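Local coordinates for cellulase (Bacillus sp. BG-CS10, PDB 5E09), which probably cleaves internal beta-1,4-glucosidic bonds of cellulose, with a family 5 catalytic barrel followed by two further modules, the last a family 46 carbohydrate-binding module, at residues Ala471-Trp476 with Gly483-Pro488; Lys141-Ser146 with Asn218-Val223; Glu243-Asp248 with Leu290-Phe295. One frame throughout, in Å; residues are numbered along the deposited sequence.

Interaction 1. Residues Ala471-Trp476 with Gly483-Pro488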
ATOM      1  N   ALA A 471      23.472  14.573   5.783  1.00 39.10           N
ATOM      2  CA  ALA A 471      24.183  13.734   4.821  1.00 50.89           C
ATOM      3  C   ALA A 471      23.242  12.786   4.085  1.00 46.70           C
ATOM      4  O   ALA A 471      22.186  12.430   4.605  1.00 52.38           O
ATOM      5  CB  ALA A 471      25.280  12.935   5.528  1.00 41.92           C
ATOM      6  N   GLY A 472      23.632  12.382   2.877  1.00 51.55           N
ATOM      7  CA  GLY A 472      22.930  11.341   2.139  1.00 39.29           C
ATOM      8  C   GLY A 472      21.748  11.812   1.313  1.00 40.87           C
ATOM      9  O   GLY A 472      21.484  13.008   1.236  1.00 49.43           O
ATOM     10  N   PRO A 473      21.032  10.864   0.687  1.00 43.84           N
ATOM     11  CA  PRO A 473      19.823  11.121  -0.106  1.00 45.80           C
ATOM     12  C   PRO A 473      18.767  11.898   0.678  1.00 51.64           C
ATOM     13  O   PRO A 473      18.740  11.806   1.907  1.00 44.43           O
ATOM     14  CB  PRO A 473      19.327   9.716  -0.448  1.00 42.60           C
ATOM     15  CG  PRO A 473      20.554   8.892  -0.456  1.00 40.80           C
ATOM     16  CD  PRO A 473      21.401   9.438   0.660  1.00 47.47           C
ATOM     17  N   GLN A 474      17.921  12.640  -0.033  1.00 45.63           N
ATOM     18  CA  GLN A 474      16.946  13.544   0.571  1.00 46.23           C
ATOM     19  C   GLN A 474      17.624  14.455   1.582  1.00 54.69           C
ATOM     20  O   GLN A 474      17.325  14.417   2.778  1.00 57.90           O
ATOM     21  CB  GLN A 474      15.801  12.765   1.230  1.00 59.97           C
ATOM     22  CG  GLN A 474      15.095  11.794   0.293  1.00 50.07           C
ATOM     23  CD  GLN A 474      14.487  12.474  -0.925  1.00 77.44           C
ATOM     24  OE1 GLN A 474      14.235  13.681  -0.925  1.00 72.58           O
ATOM     25  NE2 GLN A 474      14.255  11.697  -1.977  1.00 82.18           N
ATOM     26  N   ASN A 475      18.535  15.276   1.071  1.00 59.73           N
ATOM     27  CA  ASN A 475      19.349  16.196   1.859  1.00 54.26           C
ATOM     28  C   ASN A 475      18.550  17.105   2.790  1.00 50.92           C
ATOM     29  O   ASN A 475      19.090  17.635   3.759  1.00 61.61           O
ATOM     30  CB  ASN A 475      20.178  17.067   0.911  1.00 61.52           C
ATOM     31  CG  ASN A 475      21.257  17.842   1.638  1.00 79.46           C
ATOM     32  OD1 ASN A 475      21.787  17.381   2.654  1.00 79.62           O
ATOM     33  ND2 ASN A 475      21.601  19.018   1.117  1.00 84.31           N
ATOM     34  N   TRP A 476      17.269  17.294   2.492  1.00 48.72           N
ATOM     35  CA  TRP A 476      16.449  18.245   3.236  1.00 44.90           C
ATOM     36  C   TRP A 476      16.086  17.769   4.643  1.00 47.55           C
ATOM     37  O   TRP A 476      15.484  18.512   5.414  1.00 51.24           O
ATOM     38  CB  TRP A 476      15.179  18.556   2.448  1.00 46.33           C
ATOM     39  CG  TRP A 476      14.476  17.337   1.955  1.00 51.22           C
ATOM     40  CD1 TRP A 476      14.720  16.659   0.796  1.00 50.65           C
ATOM     41  CD2 TRP A 476      13.395  16.647   2.608  1.00 49.05           C
ATOM     42  NE1 TRP A 476      13.863  15.587   0.688  1.00 51.57           N
ATOM     43  CE2 TRP A 476      13.050  15.558   1.778  1.00 44.28           C
ATOM     44  CE3 TRP A 476      12.704  16.847   3.802  1.00 42.13           C
ATOM     45  CZ2 TRP A 476      12.026  14.672   2.122  1.00 49.03           C
ATOM     46  CZ3 TRP A 476      11.692  15.966   4.136  1.00 45.54           C
ATOM     47  CH2 TRP A 476      11.362  14.891   3.296  1.00 51.51           C
ATOM     48  N   GLY A 483      15.120   1.166   4.172  1.00 39.01           N
ATOM     49  CA  GLY A 483      15.277   0.226   3.077  1.00 32.52           C
ATOM     50  C   GLY A 483      15.905   0.656   1.769  1.00 46.18           C
ATOM     51  O   GLY A 483      16.204  -0.176   0.909  1.00 51.12           O
ATOM     52  N   TYR A 484      16.117   1.960   1.623  1.00 39.78           N
ATOM     53  CA  TYR A 484      16.628   2.521   0.380  1.00 43.85           C
ATOM     54  C   TYR A 484      18.063   2.849   0.789  1.00 49.30           C
ATOM     55  O   TYR A 484      19.008   2.540   0.067  1.00 51.35           O
ATOM     56  CB  TYR A 484      15.913   3.773  -0.133  1.00 44.67           C
ATOM     57  CG  TYR A 484      16.607   4.468  -1.282  1.00 50.57           C
ATOM     58  CD1 TYR A 484      16.843   3.809  -2.484  1.00 47.70           C
ATOM     59  CD2 TYR A 484      17.006   5.796  -1.174  1.00 51.24           C
ATOM     60  CE1 TYR A 484      17.476   4.451  -3.544  1.00 55.66           C
ATOM     61  CE2 TYR A 484      17.638   6.444  -2.224  1.00 52.17           C
ATOM     62  CZ  TYR A 484      17.870   5.767  -3.406  1.00 61.56           C
ATOM     63  OH  TYR A 484      18.499   6.414  -4.452  1.00 61.67           O
ATOM     64  N   THR A 485      18.221   3.450   1.963  1.00 41.31           N
ATOM     65  CA  THR A 485      19.527   3.900   2.421  1.00 37.98           C
ATOM     66  C   THR A 485      20.166   2.949   3.431  1.00 47.35           C
ATOM     67  O   THR A 485      21.388   2.919   3.575  1.00 40.88           O
ATOM     68  CB  THR A 485      19.427   5.294   3.057  1.00 47.43           C
ATOM     69  OG1 THR A 485      18.508   5.245   4.157  1.00 43.38           O
ATOM     70  CG2 THR A 485      18.940   6.314   2.030  1.00 41.96           C
ATOM     71  N   PHE A 486      19.341   2.183   4.138  1.00 41.71           N
ATOM     72  CA  PHE A 486      19.839   1.277   5.165  1.00 31.78           C
ATOM     73  C   PHE A 486      18.844   0.157   5.383  1.00 35.53           C
ATOM     74  O   PHE A 486      17.682   0.283   5.019  1.00 44.56           O
ATOM     75  CB  PHE A 486      20.087   2.019   6.480  1.00 34.74           C
ATOM     76  CG  PHE A 486      18.827   2.403   7.206  1.00 35.90           C
ATOM     77  CD1 PHE A 486      18.159   3.575   6.888  1.00 38.06           C
ATOM     78  CD2 PHE A 486      18.314   1.595   8.212  1.00 36.10           C
ATOM     79  CE1 PHE A 486      16.995   3.933   7.558  1.00 41.48           C
ATOM     80  CE2 PHE A 486      17.152   1.944   8.881  1.00 39.00           C
ATOM     81  CZ  PHE A 486      16.492   3.117   8.556  1.00 36.30           C
ATOM     82  N   SER A 487      19.284  -0.933   5.997  1.00 46.97           N
ATOM     83  CA  SER A 487      18.385  -2.059   6.206  1.00 49.77           C
ATOM     84  C   SER A 487      18.784  -2.919   7.403  1.00 42.85           C
ATOM     85  O   SER A 487      19.867  -3.498   7.425  1.00 41.82           O
ATOM     86  CB  SER A 487      18.328  -2.918   4.940  1.00 40.72           C
ATOM     87  OG  SER A 487      17.202  -3.773   4.964  1.00 58.01           O
ATOM     88  N   PRO A 488      17.912  -2.986   8.415  1.00 39.16           N
ATOM     89  CA  PRO A 488      18.111  -3.951   9.499  1.00 39.95           C
ATOM     90  C   PRO A 488      17.905  -5.378   8.999  1.00 50.94           C
ATOM     91  O   PRO A 488      16.828  -5.701   8.494  1.00 51.65           O
ATOM     92  CB  PRO A 488      17.034  -3.577  10.520  1.00 40.72           C
ATOM     93  CG  PRO A 488      16.595  -2.200  10.148  1.00 43.67           C
ATOM     94  CD  PRO A 488      16.788  -2.076   8.677  1.00 34.97           C
TER
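Pro-473 faces Tyr-484 and Thr-485 with the outer carbons of its ring, and all the surface buried between Ala471-Trp476 and Gly483-Pro488, 96 Å² in total, belongs to these three residues. The proline loses the most. Its CG lies 3.9 Å from Thr-485 CG2, an apolar touch between a ring carbon and a methyl group. On the tyrosine side, Pro-473 CB comes within 4.1 Å of Tyr-484 CE2 and sits close to the plane of the phenol ring, so the proline meets an edge and not a face.

The threonine separates its two branches by role. With OG1 between the backbone N and the carbonyl carbon (chi1 59°), the methyl is left for Pro-473, while the hydroxyl is hydrogen-bonded to the carbonyl oxygen of Glu-481. Tyr-484 is more exposed and also touches a crystal neighbour, so the setting of its ring may owe something to the lattice. No hydrogen bond spans the two segments. Phe-501, on the short helix 499-502, packs against both Pro-473 and Thr-485, and Lys-480 NZ bonds the carbonyl oxygens of Ala-471 and Pro-473.

The contact thus consists of two loop segments packing together, the first following strand 458-465 and the second leading into the outermost strand 486-489, in the antiparallel beta fold of the C-terminal carbohydrate-binding module.

Interaction 2. Residues Lys141-Ser146 with Asn218-Val223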
ATOM      1  N   LYS A 141     -21.335  -6.990 -14.870  1.00 52.66           N
ATOM      2  CA  LYS A 141     -20.446  -7.021 -13.716  1.00 39.93           C
ATOM      3  C   LYS A 141     -18.990  -6.836 -14.153  1.00 44.50           C
ATOM      4  O   LYS A 141     -18.105  -6.603 -13.328  1.00 44.48           O
ATOM      5  CB  LYS A 141     -20.625  -8.331 -12.941  1.00 49.78           C
ATOM      6  CG  LYS A 141     -22.029  -8.516 -12.350  1.00 45.13           C
ATOM      7  CD  LYS A 141     -21.980  -8.953 -10.887  1.00 44.30           C
ATOM      8  CE  LYS A 141     -22.010 -10.473 -10.730  1.00 67.12           C
ATOM      9  NZ  LYS A 141     -20.784 -11.187 -11.225  1.00 58.35           N
ATOM     10  N   LEU A 142     -18.744  -6.945 -15.455  1.00 42.96           N
ATOM     11  CA  LEU A 142     -17.442  -6.595 -16.018  1.00 47.98           C
ATOM     12  C   LEU A 142     -17.465  -5.142 -16.498  1.00 50.89           C
ATOM     13  O   LEU A 142     -18.353  -4.737 -17.251  1.00 46.01           O
ATOM     14  CB  LEU A 142     -17.068  -7.537 -17.162  1.00 35.91           C
ATOM     15  CG  LEU A 142     -15.868  -7.146 -18.024  1.00 41.06           C
ATOM     16  CD1 LEU A 142     -14.576  -7.231 -17.223  1.00 42.74           C
ATOM     17  CD2 LEU A 142     -15.798  -8.033 -19.253  1.00 34.29           C
HETATM   18  N   MSE A 143     -16.492  -4.364 -16.040  1.00 48.73           N
HETATM   19  CA  MSE A 143     -16.396  -2.949 -16.368  1.00 41.19           C
HETATM   20  C   MSE A 143     -15.008  -2.632 -16.924  1.00 39.10           C
HETATM   21  O   MSE A 143     -14.031  -3.334 -16.633  1.00 43.08           O
HETATM   22  CB  MSE A 143     -16.681  -2.098 -15.129  1.00 40.47           C
HETATM   23  CG  MSE A 143     -15.551  -2.119 -14.094  1.00 33.90           C
HETATM   24 SE   MSE A 143     -16.158  -1.604 -12.320  0.61 36.15          SE
HETATM   25  CE  MSE A 143     -16.837  -3.341 -11.744  1.00 39.15           C
ATOM     26  N   PHE A 144     -14.928  -1.570 -17.721  1.00 46.43           N
ATOM     27  CA  PHE A 144     -13.675  -1.155 -18.355  1.00 41.36           C
ATOM     28  C   PHE A 144     -13.170   0.150 -17.762  1.00 34.41           C
ATOM     29  O   PHE A 144     -13.962   1.077 -17.581  1.00 36.89           O
ATOM     30  CB  PHE A 144     -13.868  -0.964 -19.863  1.00 39.20           C
ATOM     31  CG  PHE A 144     -14.296  -2.199 -20.599  1.00 34.70           C
ATOM     32  CD1 PHE A 144     -13.999  -3.465 -20.113  1.00 46.44           C
ATOM     33  CD2 PHE A 144     -14.978  -2.094 -21.804  1.00 46.89           C
ATOM     34  CE1 PHE A 144     -14.387  -4.605 -20.814  1.00 34.32           C
ATOM     35  CE2 PHE A 144     -15.367  -3.227 -22.504  1.00 47.14           C
ATOM     36  CZ  PHE A 144     -15.069  -4.485 -22.007  1.00 36.40           C
ATOM     37  N   GLU A 145     -11.872   0.240 -17.457  1.00 34.06           N
ATOM     38  CA  GLU A 145     -11.286   1.552 -17.174  1.00 37.52           C
ATOM     39  C   GLU A 145     -10.261   1.909 -18.245  1.00 45.06           C
ATOM     40  O   GLU A 145      -9.448   1.074 -18.663  1.00 35.61           O
ATOM     41  CB  GLU A 145     -10.658   1.639 -15.772  1.00 34.86           C
ATOM     42  CG  GLU A 145      -9.641   0.602 -15.461  1.00 47.47           C
ATOM     43  CD  GLU A 145      -8.752   0.946 -14.265  1.00 63.57           C
ATOM     44  OE1 GLU A 145      -8.472   2.139 -14.011  1.00 46.50           O
ATOM     45  OE2 GLU A 145      -8.327  -0.001 -13.571  1.00 57.23           O
ATOM     46  N   SER A 146     -10.317   3.166 -18.675  1.00 35.27           N
ATOM     47  CA  SER A 146      -9.646   3.622 -19.891  1.00 41.78           C
ATOM     48  C   SER A 146      -8.142   3.400 -19.898  1.00 34.19           C
ATOM     49  O   SER A 146      -7.602   2.853 -20.857  1.00 45.77           O
ATOM     50  CB  SER A 146      -9.929   5.104 -20.108  1.00 39.71           C
ATOM     51  OG  SER A 146      -9.445   5.854 -19.011  1.00 40.46           O
ATOM     52  N   ASN A 218     -23.860   5.697 -16.590  1.00 44.92           N
ATOM     53  CA  ASN A 218     -23.080   4.534 -16.174  1.00 47.56           C
ATOM     54  C   ASN A 218     -21.577   4.785 -16.136  1.00 51.59           C
ATOM     55  O   ASN A 218     -20.797   4.040 -16.727  1.00 46.77           O
ATOM     56  CB  ASN A 218     -23.390   3.358 -17.099  1.00 59.77           C
ATOM     57  CG  ASN A 218     -24.823   2.860 -16.943  1.00 58.24           C
ATOM     58  OD1 ASN A 218     -25.285   2.595 -15.832  1.00 49.94           O
ATOM     59  ND2 ASN A 218     -25.537   2.755 -18.057  1.00 46.54           N
ATOM     60  N   LEU A 219     -21.178   5.835 -15.427  1.00 56.72           N
ATOM     61  CA  LEU A 219     -19.779   6.229 -15.358  1.00 43.14           C
ATOM     62  C   LEU A 219     -19.295   6.264 -13.908  1.00 41.89           C
ATOM     63  O   LEU A 219     -20.040   6.625 -12.999  1.00 36.52           O
ATOM     64  CB  LEU A 219     -19.576   7.594 -16.026  1.00 43.11           C
ATOM     65  CG  LEU A 219     -19.853   7.698 -17.535  1.00 47.53           C
ATOM     66  CD1 LEU A 219     -19.632   9.119 -18.032  1.00 46.50           C
ATOM     67  CD2 LEU A 219     -19.002   6.727 -18.330  1.00 33.43           C
ATOM     68  N   ILE A 220     -18.039   5.876 -13.707  1.00 34.45           N
ATOM     69  CA  ILE A 220     -17.439   5.787 -12.384  1.00 38.32           C
ATOM     70  C   ILE A 220     -16.102   6.511 -12.365  1.00 38.17           C
ATOM     71  O   ILE A 220     -15.278   6.312 -13.249  1.00 37.54           O
ATOM     72  CB  ILE A 220     -17.218   4.321 -11.962  1.00 41.96           C
ATOM     73  CG1 ILE A 220     -18.522   3.522 -12.065  1.00 42.44           C
ATOM     74  CG2 ILE A 220     -16.638   4.251 -10.558  1.00 32.84           C
ATOM     75  CD1 ILE A 220     -18.304   2.031 -12.196  1.00 42.88           C
ATOM     76  N   ALA A 221     -15.891   7.360 -11.367  1.00 38.95           N
ATOM     77  CA  ALA A 221     -14.612   8.035 -11.199  1.00 36.25           C
ATOM     78  C   ALA A 221     -13.651   7.126 -10.446  1.00 45.32           C
ATOM     79  O   ALA A 221     -14.067   6.404  -9.546  1.00 51.05           O
ATOM     80  CB  ALA A 221     -14.798   9.354 -10.456  1.00 35.60           C
ATOM     81  N   THR A 222     -12.373   7.140 -10.807  1.00 37.00           N
ATOM     82  CA  THR A 222     -11.417   6.376 -10.025  1.00 30.48           C
ATOM     83  C   THR A 222     -10.176   7.166  -9.639  1.00 44.10           C
ATOM     84  O   THR A 222      -9.643   7.955 -10.425  1.00 35.58           O
ATOM     85  CB  THR A 222     -10.964   5.099 -10.751  1.00 36.76           C
ATOM     86  OG1 THR A 222     -10.058   4.382  -9.904  1.00 41.81           O
ATOM     87  CG2 THR A 222     -10.273   5.415 -12.074  1.00 38.59           C
ATOM     88  N   VAL A 223      -9.726   6.949  -8.409  1.00 40.31           N
ATOM     89  CA  VAL A 223      -8.474   7.551  -7.965  1.00 34.91           C
ATOM     90  C   VAL A 223      -7.654   6.512  -7.212  1.00 41.49           C
ATOM     91  O   VAL A 223      -8.156   5.432  -6.883  1.00 38.90           O
ATOM     92  CB  VAL A 223      -8.702   8.793  -7.073  1.00 34.90           C
ATOM     93  CG1 VAL A 223      -9.227   9.954  -7.905  1.00 39.84           C
ATOM     94  CG2 VAL A 223      -9.655   8.482  -5.928  1.00 24.89           C
TER
HETATM   95  O   HOH W   1      -8.239   2.544 -10.927  1.00 38.18           O
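Met-143, a selenomethionine, and Ile-220 form the apolar half of this contact, while Glu-145 and Thr-222 form a polar half bridged by water. In the apolar half the selenium of Met-143 lies 4.2 Å from Ile-220 CD1; this carbon, held roughly anti to CA (chi2 158°), is the tip that reaches the selenium. The touch is made by SE alone, since the terminal CE turns off in another direction. Met-99 and Met-17 also pack against Met-143, which is buried.

Strands 142-145 and 219-225 are the fourth and sixth of the eight parallel strands of the TIM barrel, with strand 190-193 between them. No backbone bond therefore links the pair, and even the nearest CA atoms, those of Glu-145 and Thr-222, stand 8.6 Å apart. Instead, side chains two residues apart on each strand meet inside the barrel, past the intervening strand.

The second half is wet, although buried. Its direct approach, Glu-145 OE1 to Thr-222 CG2, is the same 4.2 Å; what differs is that the polar link runs through a water, which donates to both Glu-145 OE1 (3.1 Å) and Thr-222 OG1 (2.8 Å). A chi1 of -178° points OG1 of Thr-222 away from the backbone N, toward this water, and the hydroxyl also bonds the carbonyl oxygen of Val-268. The other carboxylate oxygen, Glu-145 OE2, forms a salt bridge with Arg-59 NE, which would be expected to stabilise the buried negative charge.

Interaction 3. Residues Glu243-Asp248 with Leu290-Phe295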
ATOM      1  N   GLU A 243      -0.810  12.789  13.230  1.00 46.98           N
ATOM      2  CA  GLU A 243      -1.833  13.737  12.801  1.00 57.48           C
ATOM      3  C   GLU A 243      -1.758  14.161  11.341  1.00 45.98           C
ATOM      4  O   GLU A 243      -2.801  14.344  10.721  1.00 49.87           O
ATOM      5  CB  GLU A 243      -1.801  14.990  13.685  1.00 58.95           C
ATOM      6  CG  GLU A 243      -3.082  15.195  14.481  1.00 86.10           C
ATOM      7  CD  GLU A 243      -2.945  16.282  15.525  1.00102.84           C
ATOM      8  OE1 GLU A 243      -2.466  17.378  15.170  1.00 99.34           O
ATOM      9  OE2 GLU A 243      -3.288  16.032  16.702  1.00 95.68           O
ATOM     10  N   GLU A 244      -0.561  14.326  10.787  1.00 47.34           N
ATOM     11  CA  GLU A 244      -0.452  14.767   9.398  1.00 43.17           C
ATOM     12  C   GLU A 244      -0.913  13.702   8.411  1.00 48.13           C
ATOM     13  O   GLU A 244      -1.549  14.016   7.400  1.00 46.44           O
ATOM     14  CB  GLU A 244       0.975  15.178   9.070  1.00 52.00           C
ATOM     15  CG  GLU A 244       1.524  16.264   9.966  1.00 66.59           C
ATOM     16  CD  GLU A 244       2.830  16.800   9.445  1.00 78.03           C
ATOM     17  OE1 GLU A 244       2.910  17.052   8.220  1.00 70.23           O
ATOM     18  OE2 GLU A 244       3.768  16.966  10.255  1.00 82.84           O
ATOM     19  N   THR A 245      -0.578  12.447   8.699  1.00 42.06           N
ATOM     20  CA  THR A 245      -1.006  11.324   7.869  1.00 45.89           C
ATOM     21  C   THR A 245      -2.538  11.222   7.874  1.00 43.43           C
ATOM     22  O   THR A 245      -3.201  11.108   6.814  1.00 55.23           O
ATOM     23  CB  THR A 245      -0.367  10.015   8.371  1.00 45.10           C
ATOM     24  OG1 THR A 245       1.026  10.241   8.621  1.00 37.83           O
ATOM     25  CG2 THR A 245      -0.516   8.903   7.348  1.00 41.22           C
ATOM     26  N   GLN A 246      -3.094  11.308   9.081  1.00 42.42           N
ATOM     27  CA  GLN A 246      -4.537  11.250   9.284  1.00 44.81           C
ATOM     28  C   GLN A 246      -5.242  12.384   8.546  1.00 40.01           C
ATOM     29  O   GLN A 246      -6.237  12.170   7.840  1.00 39.82           O
ATOM     30  CB  GLN A 246      -4.855  11.305  10.778  1.00 41.38           C
ATOM     31  CG  GLN A 246      -4.129  10.237  11.590  1.00 49.02           C
ATOM     32  CD  GLN A 246      -4.454  10.287  13.070  1.00 56.40           C
ATOM     33  OE1 GLN A 246      -3.812  11.005  13.834  1.00 62.66           O
ATOM     34  NE2 GLN A 246      -5.447   9.513  13.485  1.00 72.83           N
ATOM     35  N   GLN A 247      -4.698  13.587   8.699  1.00 44.66           N
ATOM     36  CA  GLN A 247      -5.284  14.778   8.105  1.00 40.67           C
ATOM     37  C   GLN A 247      -5.229  14.707   6.591  1.00 53.54           C
ATOM     38  O   GLN A 247      -6.147  15.173   5.914  1.00 46.50           O
ATOM     39  CB  GLN A 247      -4.579  16.039   8.598  1.00 39.90           C
ATOM     40  CG  GLN A 247      -5.367  17.312   8.335  1.00 41.05           C
ATOM     41  CD  GLN A 247      -6.747  17.277   8.969  1.00 56.11           C
ATOM     42  OE1 GLN A 247      -6.890  16.944  10.146  1.00 58.28           O
ATOM     43  NE2 GLN A 247      -7.771  17.612   8.190  1.00 51.56           N
ATOM     44  N   ASP A 248      -4.153  14.121   6.065  1.00 47.03           N
ATOM     45  CA  ASP A 248      -4.026  13.935   4.624  1.00 39.09           C
ATOM     46  C   ASP A 248      -5.128  13.018   4.107  1.00 40.31           C
ATOM     47  O   ASP A 248      -5.730  13.277   3.052  1.00 44.21           O
ATOM     48  CB  ASP A 248      -2.660  13.367   4.262  1.00 38.18           C
ATOM     49  CG  ASP A 248      -2.408  13.389   2.772  1.00 49.82           C
ATOM     50  OD1 ASP A 248      -2.150  14.490   2.238  1.00 49.83           O
ATOM     51  OD2 ASP A 248      -2.480  12.312   2.136  1.00 46.72           O
ATOM     52  N   LEU A 290      -1.149  -1.144  10.814  1.00 41.02           N
ATOM     53  CA  LEU A 290      -2.524  -1.494  11.174  1.00 33.86           C
ATOM     54  C   LEU A 290      -3.378  -0.257  11.461  1.00 36.80           C
ATOM     55  O   LEU A 290      -4.496  -0.130  10.951  1.00 39.62           O
ATOM     56  CB  LEU A 290      -2.538  -2.420  12.389  1.00 35.60           C
ATOM     57  CG  LEU A 290      -1.837  -3.771  12.238  1.00 38.75           C
ATOM     58  CD1 LEU A 290      -1.820  -4.517  13.562  1.00 39.74           C
ATOM     59  CD2 LEU A 290      -2.502  -4.605  11.157  1.00 31.17           C
ATOM     60  N   LYS A 291      -2.850   0.660  12.267  1.00 34.02           N
ATOM     61  CA  LYS A 291      -3.593   1.880  12.577  1.00 39.78           C
ATOM     62  C   LYS A 291      -3.898   2.704  11.315  1.00 42.91           C
ATOM     63  O   LYS A 291      -5.007   3.254  11.163  1.00 41.30           O
ATOM     64  CB  LYS A 291      -2.828   2.718  13.606  1.00 43.11           C
ATOM     65  CG  LYS A 291      -2.898   2.137  15.024  1.00 48.94           C
ATOM     66  CD  LYS A 291      -2.272   3.066  16.066  1.00 42.33           C
ATOM     67  CE  LYS A 291      -0.759   3.049  15.985  1.00 38.20           C
ATOM     68  NZ  LYS A 291      -0.132   3.804  17.110  1.00 43.81           N
ATOM     69  N   PHE A 292      -2.929   2.765  10.401  1.00 45.52           N
ATOM     70  CA  PHE A 292      -3.134   3.470   9.143  1.00 40.06           C
ATOM     71  C   PHE A 292      -4.315   2.878   8.382  1.00 40.63           C
ATOM     72  O   PHE A 292      -5.251   3.595   8.015  1.00 36.84           O
ATOM     73  CB  PHE A 292      -1.881   3.430   8.262  1.00 38.50           C
ATOM     74  CG  PHE A 292      -2.106   3.973   6.873  1.00 37.27           C
ATOM     75  CD1 PHE A 292      -2.003   5.334   6.622  1.00 43.54           C
ATOM     76  CD2 PHE A 292      -2.436   3.128   5.825  1.00 31.22           C
ATOM     77  CE1 PHE A 292      -2.221   5.843   5.345  1.00 34.63           C
ATOM     78  CE2 PHE A 292      -2.660   3.630   4.553  1.00 37.96           C
ATOM     79  CZ  PHE A 292      -2.553   4.992   4.314  1.00 32.79           C
ATOM     80  N   PHE A 293      -4.274   1.571   8.139  1.00 40.13           N
ATOM     81  CA  PHE A 293      -5.337   0.959   7.341  1.00 43.13           C
ATOM     82  C   PHE A 293      -6.707   1.016   8.027  1.00 42.65           C
ATOM     83  O   PHE A 293      -7.730   1.203   7.357  1.00 45.02           O
ATOM     84  CB  PHE A 293      -4.963  -0.479   6.979  1.00 31.77           C
ATOM     85  CG  PHE A 293      -3.968  -0.566   5.854  1.00 38.75           C
ATOM     86  CD1 PHE A 293      -4.391  -0.502   4.533  1.00 34.21           C
ATOM     87  CD2 PHE A 293      -2.610  -0.677   6.112  1.00 42.73           C
ATOM     88  CE1 PHE A 293      -3.481  -0.563   3.481  1.00 35.32           C
ATOM     89  CE2 PHE A 293      -1.687  -0.743   5.065  1.00 43.90           C
ATOM     90  CZ  PHE A 293      -2.129  -0.684   3.746  1.00 35.51           C
ATOM     91  N   GLU A 294      -6.729   0.890   9.353  1.00 44.50           N
ATOM     92  CA  GLU A 294      -7.986   1.000  10.102  1.00 48.74           C
ATOM     93  C   GLU A 294      -8.615   2.387   9.915  1.00 40.01           C
ATOM     94  O   GLU A 294      -9.807   2.523   9.582  1.00 39.82           O
ATOM     95  CB  GLU A 294      -7.745   0.715  11.591  1.00 47.62           C
ATOM     96  CG  GLU A 294      -9.010   0.499  12.426  1.00 43.02           C
ATOM     97  CD  GLU A 294      -9.619   1.792  12.931  1.00 49.24           C
ATOM     98  OE1 GLU A 294      -8.867   2.776  13.128  1.00 40.43           O
ATOM     99  OE2 GLU A 294     -10.856   1.824  13.126  1.00 46.47           O
ATOM    100  N   PHE A 295      -7.800   3.416  10.127  1.00 39.46           N
ATOM    101  CA  PHE A 295      -8.241   4.794   9.941  1.00 44.26           C
ATOM    102  C   PHE A 295      -8.751   5.044   8.510  1.00 37.51           C
ATOM    103  O   PHE A 295      -9.886   5.514   8.293  1.00 41.75           O
ATOM    104  CB  PHE A 295      -7.086   5.732  10.278  1.00 35.72           C
ATOM    105  CG  PHE A 295      -7.476   7.171  10.386  1.00 41.98           C
ATOM    106  CD1 PHE A 295      -7.968   7.682  11.575  1.00 44.17           C
ATOM    107  CD2 PHE A 295      -7.326   8.022   9.306  1.00 35.27           C
ATOM    108  CE1 PHE A 295      -8.319   9.021  11.680  1.00 52.94           C
ATOM    109  CE2 PHE A 295      -7.670   9.357   9.403  1.00 45.60           C
ATOM    110  CZ  PHE A 295      -8.167   9.860  10.590  1.00 44.10           C
TER
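Phe-295 reaches Gln-246 because its CG stands opposite the backbone N (chi1 -169°), which carries the ring out from helix 286-302 toward helix 243-261. Gln-246, with CG beside its own backbone N and the chain extended beyond, lays its aliphatic part over one face of that ring. CG is 4.2 Å from the ring centroid and only 12° off the normal, a CH-pi contact close to the ring centre. Gln-246 CB adds a closer touch, 3.6 Å from Phe-295 CZ. The amide dips back toward the same face, NE2 standing above the rim 3.4 Å from Phe-295 CE1; the amide and ring planes are 61° apart, so the two groups are not stacked flat.

These helices follow the sixth and seventh strands of the TIM barrel and lie side by side in its outer layer, where the CA atoms of Gln-246 and Phe-295 come within 7.5 Å. One turn earlier on helix 286-302, Phe-292 offers a ring edge: Thr-245 CG2 lies near the ring plane, 3.9 Å from Phe-292 CD1. The two side chains cross at about a right angle.

With an alanine at Phe-295, the ring face would be gone, a gap would probably open between the helices, and the Gln-246 side chain would be likely to turn more freely. The same ring meets Phe-241 edge-to-face and packs on Ile-249 and Ile-250, whereas the Gln-246 side of the contact is partly exposed.

In the fold
Interactions 2 and 3 belong to the same catalytic barrel but to different layers: interaction 2 lies inside the barrel between next-but-one strands, interaction 3 joins two helices outside them, and their nearest atoms are about 11 Å apart. Interaction 1 lies in the C-terminal module, its centre 39 Å from that of interaction 2, on the opposite side of the chain's centre. No segments share an element, and none of the three has a direct hydrogen bond across it. All four touching residues of interaction 2 are buried, whereas interaction 1 includes an exposed tyrosine and interaction 3 a partly exposed glutamine. Only interaction 2 adds a bridging water; interaction 3 buries the largest surface, 181 Å².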